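Local coordinates for protein putative glycosyltransferase (GalT1) (Streptococcus parasanguinis, PDB 4PHR) that probably transfers sugars from UDP-linked donors, this chain being its N-terminal GT-D-type glycosyltransferase domain, seen here with bound UDP and manganese, at residues H28-R33 with D215-G220; V32-G37 with Q62-K67; T66-K71 with A111-S116. One frame throughout, in Å; residues are numbered along the deposited sequence.

How the contacts relate
The three contacts lie round the three-stranded parallel sheet formed by strands 30-33, 72-76 and 115-116. Contacts 1 and 2 share Val32 and Arg33, and their centres are about 12 Å apart; Arg33 carries both to the diphosphate of UDP, which contact 3 does not touch. Contact 2 passes through Thr66 and Lys67 into contact 3, centre to centre about 10 Å away. Contacts 1 and 3 touch directly: Ser30 N lies 2.8 Å from Lys71 O, a probable hydrogen bond from the start of strand 30-33 to the residue just before strand 72-76. Contact 3 is the outlying one at the surface, whereas the Phe34 side chain of contact 2 lies about 10 Å from the manganese ion.

Contact 1: residues H28-R33 with D215-G220; sequences HASVVR and DLTTKG. With UDP (uridine-5'-diphosphate), chain B.
Ser30, at the start of strand 30-33, meets Thr217, in the last turn of helix 206-218, through their two hydroxyls. The threonine can be followed outward. Its CB stands 3.9 Å from Ser30 OG. From there OG1, set beside the backbone N and anti to the carbonyl carbon (chi1 -60°), reaches to 2.8 Å from Ser30 OG and also packs closely on the serine methylene, with Thr217 OG1 and Ser30 CB 3.0 Å apart. The other branch, CG2, passes at 4.0 Å from Ser30 OG. Each hydroxyl has a clear hydrogen bond elsewhere: Thr217 OG1 to Val213 O one turn back in its own helix, and Ser30 OG with Ala223 N. Just beyond, Gly220, with positive phi, is the C-prime residue of a Schellman motif that closes the helix and turns the chain toward strand 223-225, to which Val31 is bonded through its backbone.

At the far end of strand 30-33 Arg33 bends at chi3 (-53°) and presents the edge of its guanidinium to the diphosphate of UDP. NH1 gives O3B a fairly straight bond (Arg33 NH1 to UDP O3B 2.8 Å, 156° at the hydrogen). NH2 shares that oxygen (Arg33 NH2 to UDP O3B 3.2 Å) and makes a weak bond to the other phosphate group (Arg33 NH2 to UDP O2A 2.9 Å). Asp225, salt-bridged to NH2, and Thr117 O, bonded to NH1, hold the guanidinium from the protein side. Lys210, from the same helix as Thr217, also binds UDP. Strand 30-33 thus touches helix 206-218 near its start and reaches the diphosphate with its last residue; both elements contribute to the nucleotide pocket of the GT-D glycosyltransferase fold.

Contact 2: residues V32-G37 with Q62-K67; sequences VRFGDG and QILQTK. With UDP (uridine-5'-diphosphate), chain B.
In the apolar layer beside the UDP pocket, Val32 and Phe34, at the end of strand 30-33 and just after it, pack on Ile63 and Leu64 of helix 54-64. The Phe34 ring is the main surface. Leu64 CD1 sits over one face in a CH-pi contact, 4.0 Å from the Phe34 ring centroid and only 11° off the normal. At the rim, Phe34 CZ lies against the helix backbone, 3.6 Å from Leu64 N and 3.8 Å from Leu64 CB. Ile63 CG2, anti to its own backbone N, fills the corner between the two strand residues: it lies at the ring edge, 4.0 Å from Phe34 CZ, and 4.1 Å from Val32 CG1. Beyond the contact the chain turns at Thr66, whose OG1 and N both bond to Ile63 O (2.7 Å and 2.9 Å), approaching from the same face of that carbonyl. Val32 also touches Lys210, and Ile63 touches Ala214, so helix 206-218 adjoins this layer. Between the two apolar neighbours, Arg33 is directed to UDP instead. With strand 72-76 following in parallel, the arrangement is the strand-to-helix packing of a beta-alpha-beta crossover.

Contact 3: residues T66-K71 with A111-S116; sequences TKSDEK and APFYGS
Phe113 has its CG between the backbone N and the carbonyl carbon (chi1 68°), which swings the ring toward the loop 66-71, and there it meets the methylene of Ser68. Ser68 OG is turned beside its own backbone N (chi1 -71°), leaving CB to touch the ring obliquely: Ser68 CB is 3.8 Å from Phe113 CE2 and 4.0 Å from Phe113 CZ. The hydroxyl instead works through a water that joins the two segments. That water lies 2.6 Å from Ser68 OG and donates to Phe113 O over 2.7 Å, while Ser68 OG also bonds to Val74 N. The serine oxygen is therefore held by Val74 N of the strand that follows and by the bridging water.

Nearer the surface the Lys67 chain crosses Pro112 at about a right angle. Lys67 NZ comes to 3.7 Å from Pro112 CD, and closer to its backbone Lys67 CD lies 4.5 Å from Ala111 CB. No direct hydrogen bond spans the contact.

Both loops are braced internally. Asp69 OD1 accepts Lys71 N at 2.9 Å from above the carboxylate plane, forming an Asx turn, and also takes Leu72 N; this leads the chain into strand 72-76. In the other segment Ala111 N donates to Tyr114 OH at 3.1 Å, folding the tyrosine back over the start of its own loop. Gly115 then pairs through its backbone with Val74 and Leu76, and Phe113 packs on Leu73. The contact thus joins the chain leading into strand 72-76 to that leading into strand 115-116, at the start of these adjacent parallel strands in the three-stranded sheet of this GT-D-type domain.

Contact 1: residues H28-R33 with D215-G220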
loop_
_atom_site.group_PDB
_atom_site.type_symbol
_atom_site.label_atom_id
_atom_site.label_comp_id
_atom_site.label_asym_id
_atom_site.label_seq_id
_atom_site.Cartn_x
_atom_site.Cartn_y
_atom_site.Cartn_z
ATOM N N HIS A 28 2.310 15.487 -7.979
ATOM C CA HIS A 28 3.516 14.958 -7.342
ATOM C C HIS A 28 3.261 14.703 -5.860
ATOM O O HIS A 28 4.095 15.020 -5.006
ATOM C CB HIS A 28 4.698 15.917 -7.521
ATOM C CG HIS A 28 4.919 16.346 -8.938
ATOM N ND1 HIS A 28 4.628 17.618 -9.382
ATOM C CD2 HIS A 28 5.391 15.670 -10.010
ATOM C CE1 HIS A 28 4.919 17.709 -10.668
ATOM N NE2 HIS A 28 5.384 16.541 -11.073
ATOM N N ALA A 29 2.100 14.125 -5.565
ATOM C CA ALA A 29 1.661 13.939 -4.189
ATOM C C ALA A 29 2.253 12.692 -3.540
ATOM O O ALA A 29 2.517 11.691 -4.203
ATOM C CB ALA A 29 0.143 13.871 -4.135
ATOM N N SER A 30 2.448 12.765 -2.232
ATOM C CA SER A 30 2.652 11.561 -1.441
ATOM C C SER A 30 1.332 10.793 -1.390
ATOM O O SER A 30 0.271 11.347 -1.696
ATOM C CB SER A 30 3.094 11.916 -0.026
ATOM O OG SER A 30 4.412 12.432 -0.024
ATOM N N VAL A 31 1.385 9.528 -0.994
ATOM C CA VAL A 31 0.193 8.702 -0.959
ATOM C C VAL A 31 0.227 7.830 0.279
ATOM O O VAL A 31 1.208 7.125 0.514
ATOM C CB VAL A 31 0.096 7.769 -2.188
ATOM C CG1 VAL A 31 -1.205 6.955 -2.127
ATOM C CG2 VAL A 31 0.164 8.567 -3.475
ATOM N N VAL A 32 -0.848 7.879 1.065
ATOM C CA VAL A 32 -1.019 6.961 2.185
ATOM C C VAL A 32 -2.313 6.181 1.955
ATOM O O VAL A 32 -3.343 6.761 1.595
ATOM C CB VAL A 32 -1.032 7.719 3.539
ATOM C CG1 VAL A 32 -2.164 8.731 3.604
ATOM C CG2 VAL A 32 -1.118 6.753 4.692
ATOM N N ARG A 33 -2.259 4.865 2.145
ATOM C CA ARG A 33 -3.422 4.013 1.874
ATOM C C ARG A 33 -3.930 3.350 3.157
ATOM O O ARG A 33 -3.158 2.782 3.921
ATOM C CB ARG A 33 -3.093 2.942 0.825
ATOM C CG ARG A 33 -2.539 3.465 -0.520
ATOM C CD ARG A 33 -2.076 2.303 -1.454
ATOM N NE ARG A 33 -1.146 1.484 -0.694
ATOM C CZ ARG A 33 -1.442 0.382 -0.011
ATOM N NH1 ARG A 33 -2.638 -0.204 -0.111
ATOM N NH2 ARG A 33 -0.507 -0.161 0.751
ATOM N N ASP A 215 5.024 11.315 7.948
ATOM C CA ASP A 215 6.133 12.089 8.514
ATOM C C ASP A 215 7.103 12.602 7.446
ATOM O O ASP A 215 7.624 13.711 7.559
ATOM C CB ASP A 215 6.884 11.283 9.577
ATOM C CG ASP A 215 6.081 11.099 10.860
ATOM O OD1 ASP A 215 5.054 11.794 11.050
ATOM O OD2 ASP A 215 6.494 10.260 11.694
ATOM N N LEU A 216 7.364 11.793 6.422
ATOM C CA LEU A 216 8.227 12.194 5.308
ATOM C C LEU A 216 7.602 13.370 4.551
ATOM O O LEU A 216 8.300 14.279 4.102
ATOM C CB LEU A 216 8.427 11.020 4.344
ATOM C CG LEU A 216 9.723 10.222 4.175
ATOM C CD1 LEU A 216 10.772 10.469 5.255
ATOM C CD2 LEU A 216 9.391 8.731 4.032
ATOM N N THR A 217 6.281 13.333 4.404
ATOM C CA THR A 217 5.531 14.377 3.708
ATOM C C THR A 217 5.594 15.701 4.462
ATOM O O THR A 217 5.700 16.772 3.854
ATOM C CB THR A 217 4.059 13.953 3.516
ATOM O OG1 THR A 217 4.015 12.748 2.744
ATOM C CG2 THR A 217 3.257 15.034 2.801
ATOM N N THR A 218 5.538 15.622 5.788
ATOM C CA THR A 218 5.645 16.810 6.633
ATOM C C THR A 218 7.033 17.434 6.502
ATOM O O THR A 218 7.203 18.644 6.691
ATOM C CB THR A 218 5.356 16.461 8.104
ATOM O OG1 THR A 218 4.003 16.005 8.228
ATOM C CG2 THR A 218 5.555 17.671 8.994
ATOM N N LYS A 219 8.018 16.609 6.162
ATOM C CA LYS A 219 9.390 17.063 5.953
ATOM C C LYS A 219 9.647 17.409 4.485
ATOM O O LYS A 219 10.785 17.671 4.087
ATOM C CB LYS A 219 10.385 16.003 6.437
ATOM C CG LYS A 219 10.261 15.652 7.916
ATOM C CD LYS A 219 11.289 14.603 8.324
ATOM C CE LYS A 219 12.041 15.015 9.591
ATOM N NZ LYS A 219 11.301 14.683 10.842
ATOM N N GLY A 220 8.586 17.400 3.686
ATOM C CA GLY A 220 8.652 17.870 2.312
ATOM C C GLY A 220 8.986 16.857 1.231
ATOM O O GLY A 220 9.183 17.224 0.073
HETATM N N1 UDP B . 5.455 -5.452 5.673
HETATM C C2 UDP B . 6.708 -5.479 6.235
HETATM N N3 UDP B . 6.855 -5.294 7.589
HETATM C C4 UDP B . 5.759 -5.076 8.388
HETATM C C5 UDP B . 4.485 -5.043 7.822
HETATM C C6 UDP B . 4.356 -5.378 6.479
HETATM O O2 UDP B . 7.701 -5.695 5.540
HETATM O O4 UDP B . 5.947 -4.887 9.595
HETATM C "C1'" UDP B . 5.333 -5.570 4.212
HETATM C "C2'" UDP B . 4.850 -6.860 3.605
HETATM O "O2'" UDP B . 5.904 -7.797 3.524
HETATM C "C3'" UDP B . 4.405 -6.378 2.242
HETATM C "C4'" UDP B . 3.869 -4.986 2.532
HETATM O "O4'" UDP B . 4.356 -4.624 3.827
HETATM O "O3'" UDP B . 5.519 -6.259 1.384
HETATM C "C5'" UDP B . 2.346 -4.943 2.498
HETATM O "O5'" UDP B . 1.921 -3.634 2.856
HETATM P PA UDP B . 0.365 -3.237 2.960
HETATM O O1A UDP B . -0.261 -3.981 4.070
HETATM O O2A UDP B . 0.326 -1.758 3.054
HETATM O O3A UDP B . -0.204 -3.793 1.549
HETATM P PB UDP B . -1.646 -3.659 0.802
HETATM O O1B UDP B . -2.301 -4.991 0.956
HETATM O O2B UDP B . -1.278 -3.380 -0.606
HETATM O O3B UDP B . -2.437 -2.569 1.457
#

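Contact 2: residues V32-G37 with Q62-K67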
loop_
_atom_site.group_PDB
_atom_site.type_symbol
_atom_site.label_atom_id
_atom_site.label_comp_id
_atom_site.label_asym_id
_atom_site.label_seq_id
_atom_site.Cartn_x
_atom_site.Cartn_y
_atom_site.Cartn_z
ATOM N N VAL A 32 -0.848 7.879 1.065
ATOM C CA VAL A 32 -1.019 6.961 2.185
ATOM C C VAL A 32 -2.313 6.181 1.955
ATOM O O VAL A 32 -3.343 6.761 1.595
ATOM C CB VAL A 32 -1.032 7.719 3.539
ATOM C CG1 VAL A 32 -2.164 8.731 3.604
ATOM C CG2 VAL A 32 -1.118 6.753 4.692
ATOM N N ARG A 33 -2.259 4.865 2.145
ATOM C CA ARG A 33 -3.422 4.013 1.874
ATOM C C ARG A 33 -3.930 3.350 3.157
ATOM O O ARG A 33 -3.158 2.782 3.921
ATOM C CB ARG A 33 -3.093 2.942 0.825
ATOM C CG ARG A 33 -2.539 3.465 -0.520
ATOM C CD ARG A 33 -2.076 2.303 -1.454
ATOM N NE ARG A 33 -1.146 1.484 -0.694
ATOM C CZ ARG A 33 -1.442 0.382 -0.011
ATOM N NH1 ARG A 33 -2.638 -0.204 -0.111
ATOM N NH2 ARG A 33 -0.507 -0.161 0.751
ATOM N N PHE A 34 -5.227 3.443 3.413
ATOM C CA PHE A 34 -5.813 2.740 4.547
ATOM C C PHE A 34 -6.521 1.502 4.031
ATOM O O PHE A 34 -7.416 1.599 3.196
ATOM C CB PHE A 34 -6.771 3.647 5.329
ATOM C CG PHE A 34 -6.062 4.675 6.150
ATOM C CD1 PHE A 34 -5.547 5.818 5.558
ATOM C CD2 PHE A 34 -5.864 4.474 7.506
ATOM C CE1 PHE A 34 -4.864 6.752 6.320
ATOM C CE2 PHE A 34 -5.194 5.400 8.266
ATOM C CZ PHE A 34 -4.688 6.538 7.674
ATOM N N GLY A 35 -6.105 0.338 4.526
ATOM C CA GLY A 35 -6.742 -0.917 4.178
ATOM C C GLY A 35 -7.446 -1.507 5.379
ATOM O O GLY A 35 -7.540 -0.877 6.442
ATOM N N ASP A 36 -7.938 -2.728 5.221
ATOM C CA ASP A 36 -8.682 -3.366 6.299
ATOM C C ASP A 36 -7.853 -3.511 7.574
ATOM O O ASP A 36 -8.362 -3.315 8.670
ATOM C CB ASP A 36 -9.241 -4.720 5.850
ATOM C CG ASP A 36 -8.162 -5.685 5.449
ATOM O OD1 ASP A 36 -8.046 -6.756 6.092
ATOM O OD2 ASP A 36 -7.425 -5.354 4.498
ATOM N N GLY A 37 -6.574 -3.839 7.426
ATOM C CA GLY A 37 -5.688 -4.003 8.566
ATOM C C GLY A 37 -5.494 -2.724 9.365
ATOM O O GLY A 37 -5.391 -2.758 10.590
ATOM N N GLN A 62 -4.816 9.957 13.439
ATOM C CA GLN A 62 -4.456 11.328 13.099
ATOM C C GLN A 62 -4.261 11.502 11.594
ATOM O O GLN A 62 -4.726 12.468 10.995
ATOM C CB GLN A 62 -3.176 11.731 13.832
ATOM C CG GLN A 62 -3.331 11.834 15.333
ATOM C CD GLN A 62 -2.012 12.046 16.027
ATOM O OE1 GLN A 62 -0.951 11.661 15.522
ATOM N NE2 GLN A 62 -2.063 12.671 17.193
ATOM N N ILE A 63 -3.569 10.553 10.977
ATOM C CA ILE A 63 -3.284 10.645 9.554
ATOM C C ILE A 63 -4.576 10.591 8.734
ATOM O O ILE A 63 -4.743 11.340 7.769
ATOM C CB ILE A 63 -2.281 9.555 9.114
ATOM C CG1 ILE A 63 -0.937 9.771 9.827
ATOM C CG2 ILE A 63 -2.106 9.565 7.603
ATOM C CD1 ILE A 63 -0.078 8.533 9.900
ATOM N N LEU A 64 -5.516 9.756 9.160
ATOM C CA LEU A 64 -6.780 9.621 8.443
ATOM C C LEU A 64 -7.567 10.936 8.425
ATOM O O LEU A 64 -8.375 11.170 7.526
ATOM C CB LEU A 64 -7.621 8.504 9.063
ATOM C CG LEU A 64 -8.968 8.217 8.403
ATOM C CD1 LEU A 64 -8.763 7.811 6.946
ATOM C CD2 LEU A 64 -9.704 7.140 9.173
ATOM N N GLN A 65 -7.325 11.796 9.415
ATOM C CA GLN A 65 -8.013 13.085 9.504
ATOM C C GLN A 65 -7.417 14.144 8.577
ATOM O O GLN A 65 -8.011 15.206 8.377
ATOM C CB GLN A 65 -8.015 13.600 10.949
ATOM C CG GLN A 65 -8.638 12.636 11.940
ATOM C CD GLN A 65 -10.118 12.421 11.698
ATOM O OE1 GLN A 65 -10.845 13.355 11.356
ATOM N NE2 GLN A 65 -10.574 11.185 11.876
ATOM N N THR A 66 -6.244 13.856 8.020
ATOM C CA THR A 66 -5.555 14.788 7.126
ATOM C C THR A 66 -6.305 14.935 5.819
ATOM O O THR A 66 -6.664 13.938 5.198
ATOM C CB THR A 66 -4.142 14.289 6.765
ATOM O OG1 THR A 66 -3.491 13.782 7.932
ATOM C CG2 THR A 66 -3.311 15.420 6.165
ATOM N N LYS A 67 -6.522 16.174 5.391
ATOM C CA LYS A 67 -7.173 16.416 4.117
ATOM C C LYS A 67 -6.241 16.028 2.970
ATOM O O LYS A 67 -5.030 16.226 3.047
ATOM C CB LYS A 67 -7.559 17.892 4.001
ATOM C CG LYS A 67 -8.781 18.152 3.139
ATOM C CD LYS A 67 -10.054 17.695 3.833
ATOM C CE LYS A 67 -11.043 18.843 3.961
ATOM N NZ LYS A 67 -12.333 18.414 4.573
HETATM N N1 UDP B . 5.455 -5.452 5.673
HETATM C C2 UDP B . 6.708 -5.479 6.235
HETATM N N3 UDP B . 6.855 -5.294 7.589
HETATM C C4 UDP B . 5.759 -5.076 8.388
HETATM C C5 UDP B . 4.485 -5.043 7.822
HETATM C C6 UDP B . 4.356 -5.378 6.479
HETATM O O2 UDP B . 7.701 -5.695 5.540
HETATM O O4 UDP B . 5.947 -4.887 9.595
HETATM C "C1'" UDP B . 5.333 -5.570 4.212
HETATM C "C2'" UDP B . 4.850 -6.860 3.605
HETATM O "O2'" UDP B . 5.904 -7.797 3.524
HETATM C "C3'" UDP B . 4.405 -6.378 2.242
HETATM C "C4'" UDP B . 3.869 -4.986 2.532
HETATM O "O4'" UDP B . 4.356 -4.624 3.827
HETATM O "O3'" UDP B . 5.519 -6.259 1.384
HETATM C "C5'" UDP B . 2.346 -4.943 2.498
HETATM O "O5'" UDP B . 1.921 -3.634 2.856
HETATM P PA UDP B . 0.365 -3.237 2.960
HETATM O O1A UDP B . -0.261 -3.981 4.070
HETATM O O2A UDP B . 0.326 -1.758 3.054
HETATM O O3A UDP B . -0.204 -3.793 1.549
HETATM P PB UDP B . -1.646 -3.659 0.802
HETATM O O1B UDP B . -2.301 -4.991 0.956
HETATM O O2B UDP B . -1.278 -3.380 -0.606
HETATM O O3B UDP B . -2.437 -2.569 1.457
#

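Contact 3: residues T66-K71 with A111-S116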
loop_
_atom_site.group_PDB
_atom_site.type_symbol
_atom_site.label_atom_id
_atom_site.label_comp_id
_atom_site.label_asym_id
_atom_site.label_seq_id
_atom_site.Cartn_x
_atom_site.Cartn_y
_atom_site.Cartn_z
ATOM N N THR A 66 -6.244 13.856 8.020
ATOM C CA THR A 66 -5.555 14.788 7.126
ATOM C C THR A 66 -6.305 14.935 5.819
ATOM O O THR A 66 -6.664 13.938 5.198
ATOM C CB THR A 66 -4.142 14.289 6.765
ATOM O OG1 THR A 66 -3.491 13.782 7.932
ATOM C CG2 THR A 66 -3.311 15.420 6.165
ATOM N N LYS A 67 -6.522 16.174 5.391
ATOM C CA LYS A 67 -7.173 16.416 4.117
ATOM C C LYS A 67 -6.241 16.028 2.970
ATOM O O LYS A 67 -5.030 16.226 3.047
ATOM C CB LYS A 67 -7.559 17.892 4.001
ATOM C CG LYS A 67 -8.781 18.152 3.139
ATOM C CD LYS A 67 -10.054 17.695 3.833
ATOM C CE LYS A 67 -11.043 18.843 3.961
ATOM N NZ LYS A 67 -12.333 18.414 4.573
ATOM N N SER A 68 -6.809 15.454 1.915
ATOM C CA SER A 68 -6.058 15.242 0.684
ATOM C C SER A 68 -5.870 16.584 -0.013
ATOM O O SER A 68 -6.828 17.350 -0.175
ATOM C CB SER A 68 -6.788 14.276 -0.255
ATOM O OG SER A 68 -6.755 12.949 0.229
ATOM N N ASP A 69 -4.635 16.874 -0.405
ATOM C CA ASP A 69 -4.328 18.086 -1.163
ATOM C C ASP A 69 -3.219 17.779 -2.161
ATOM O O ASP A 69 -2.983 16.618 -2.482
ATOM C CB ASP A 69 -3.947 19.242 -0.233
ATOM C CG ASP A 69 -2.610 19.033 0.457
ATOM O OD1 ASP A 69 -2.069 17.907 0.412
ATOM O OD2 ASP A 69 -2.102 20.005 1.055
ATOM N N GLU A 70 -2.532 18.800 -2.655
ATOM C CA GLU A 70 -1.522 18.560 -3.673
ATOM C C GLU A 70 -0.272 17.888 -3.087
ATOM O O GLU A 70 0.558 17.358 -3.824
ATOM C CB GLU A 70 -1.184 19.846 -4.437
ATOM C CG GLU A 70 -0.873 19.597 -5.905
ATOM C CD GLU A 70 -0.963 20.837 -6.778
ATOM O OE1 GLU A 70 -1.561 21.844 -6.341
ATOM O OE2 GLU A 70 -0.436 20.796 -7.911
ATOM N N LYS A 71 -0.157 17.887 -1.761
ATOM C CA LYS A 71 0.982 17.249 -1.092
ATOM C C LYS A 71 0.765 15.779 -0.756
ATOM O O LYS A 71 1.724 15.007 -0.707
ATOM C CB LYS A 71 1.337 17.982 0.201
ATOM C CG LYS A 71 1.791 19.419 0.022
ATOM C CD LYS A 71 2.647 19.851 1.204
ATOM C CE LYS A 71 2.830 21.360 1.252
ATOM N NZ LYS A 71 1.582 22.057 1.678
ATOM N N ALA A 111 -14.188 13.436 4.298
ATOM C CA ALA A 111 -13.507 14.273 3.313
ATOM C C ALA A 111 -14.282 14.294 1.996
ATOM O O ALA A 111 -15.041 13.370 1.706
ATOM C CB ALA A 111 -12.080 13.780 3.089
ATOM N N PRO A 112 -14.094 15.351 1.190
ATOM C CA PRO A 112 -14.783 15.452 -0.104
ATOM C C PRO A 112 -14.442 14.308 -1.062
ATOM O O PRO A 112 -15.286 13.907 -1.859
ATOM C CB PRO A 112 -14.303 16.801 -0.663
ATOM C CG PRO A 112 -13.085 17.154 0.139
ATOM C CD PRO A 112 -13.304 16.556 1.492
ATOM N N PHE A 113 -13.219 13.794 -0.982
ATOM C CA PHE A 113 -12.815 12.658 -1.804
ATOM C C PHE A 113 -11.626 11.953 -1.179
ATOM O O PHE A 113 -10.901 12.537 -0.374
ATOM C CB PHE A 113 -12.446 13.106 -3.220
ATOM C CG PHE A 113 -11.197 13.937 -3.286
ATOM C CD1 PHE A 113 -11.260 15.318 -3.171
ATOM C CD2 PHE A 113 -9.957 13.338 -3.463
ATOM C CE1 PHE A 113 -10.109 16.083 -3.228
ATOM C CE2 PHE A 113 -8.805 14.101 -3.524
ATOM C CZ PHE A 113 -8.878 15.474 -3.403
ATOM N N TYR A 114 -11.444 10.693 -1.561
ATOM C CA TYR A 114 -10.277 9.907 -1.170
ATOM C C TYR A 114 -9.676 9.290 -2.412
ATOM O O TYR A 114 -10.374 9.110 -3.404
ATOM C CB TYR A 114 -10.688 8.792 -0.199
ATOM C CG TYR A 114 -11.175 9.325 1.129
ATOM C CD1 TYR A 114 -12.519 9.616 1.332
ATOM C CD2 TYR A 114 -10.285 9.559 2.173
ATOM C CE1 TYR A 114 -12.966 10.117 2.547
ATOM C CE2 TYR A 114 -10.718 10.050 3.388
ATOM C CZ TYR A 114 -12.062 10.334 3.568
ATOM O OH TYR A 114 -12.511 10.828 4.769
ATOM N N GLY A 115 -8.385 8.970 -2.366
ATOM C CA GLY A 115 -7.786 8.151 -3.401
ATOM C C GLY A 115 -8.126 6.691 -3.157
ATOM O O GLY A 115 -8.759 6.361 -2.155
ATOM N N SER A 116 -7.694 5.814 -4.062
ATOM C CA SER A 116 -7.954 4.386 -3.929
ATOM C C SER A 116 -6.813 3.608 -3.287
ATOM O O SER A 116 -5.689 3.608 -3.781
ATOM C CB SER A 116 -8.224 3.768 -5.298
ATOM O OG SER A 116 -8.438 2.370 -5.168
HETATM O O HOH W 1 -8.987 12.785 1.495
#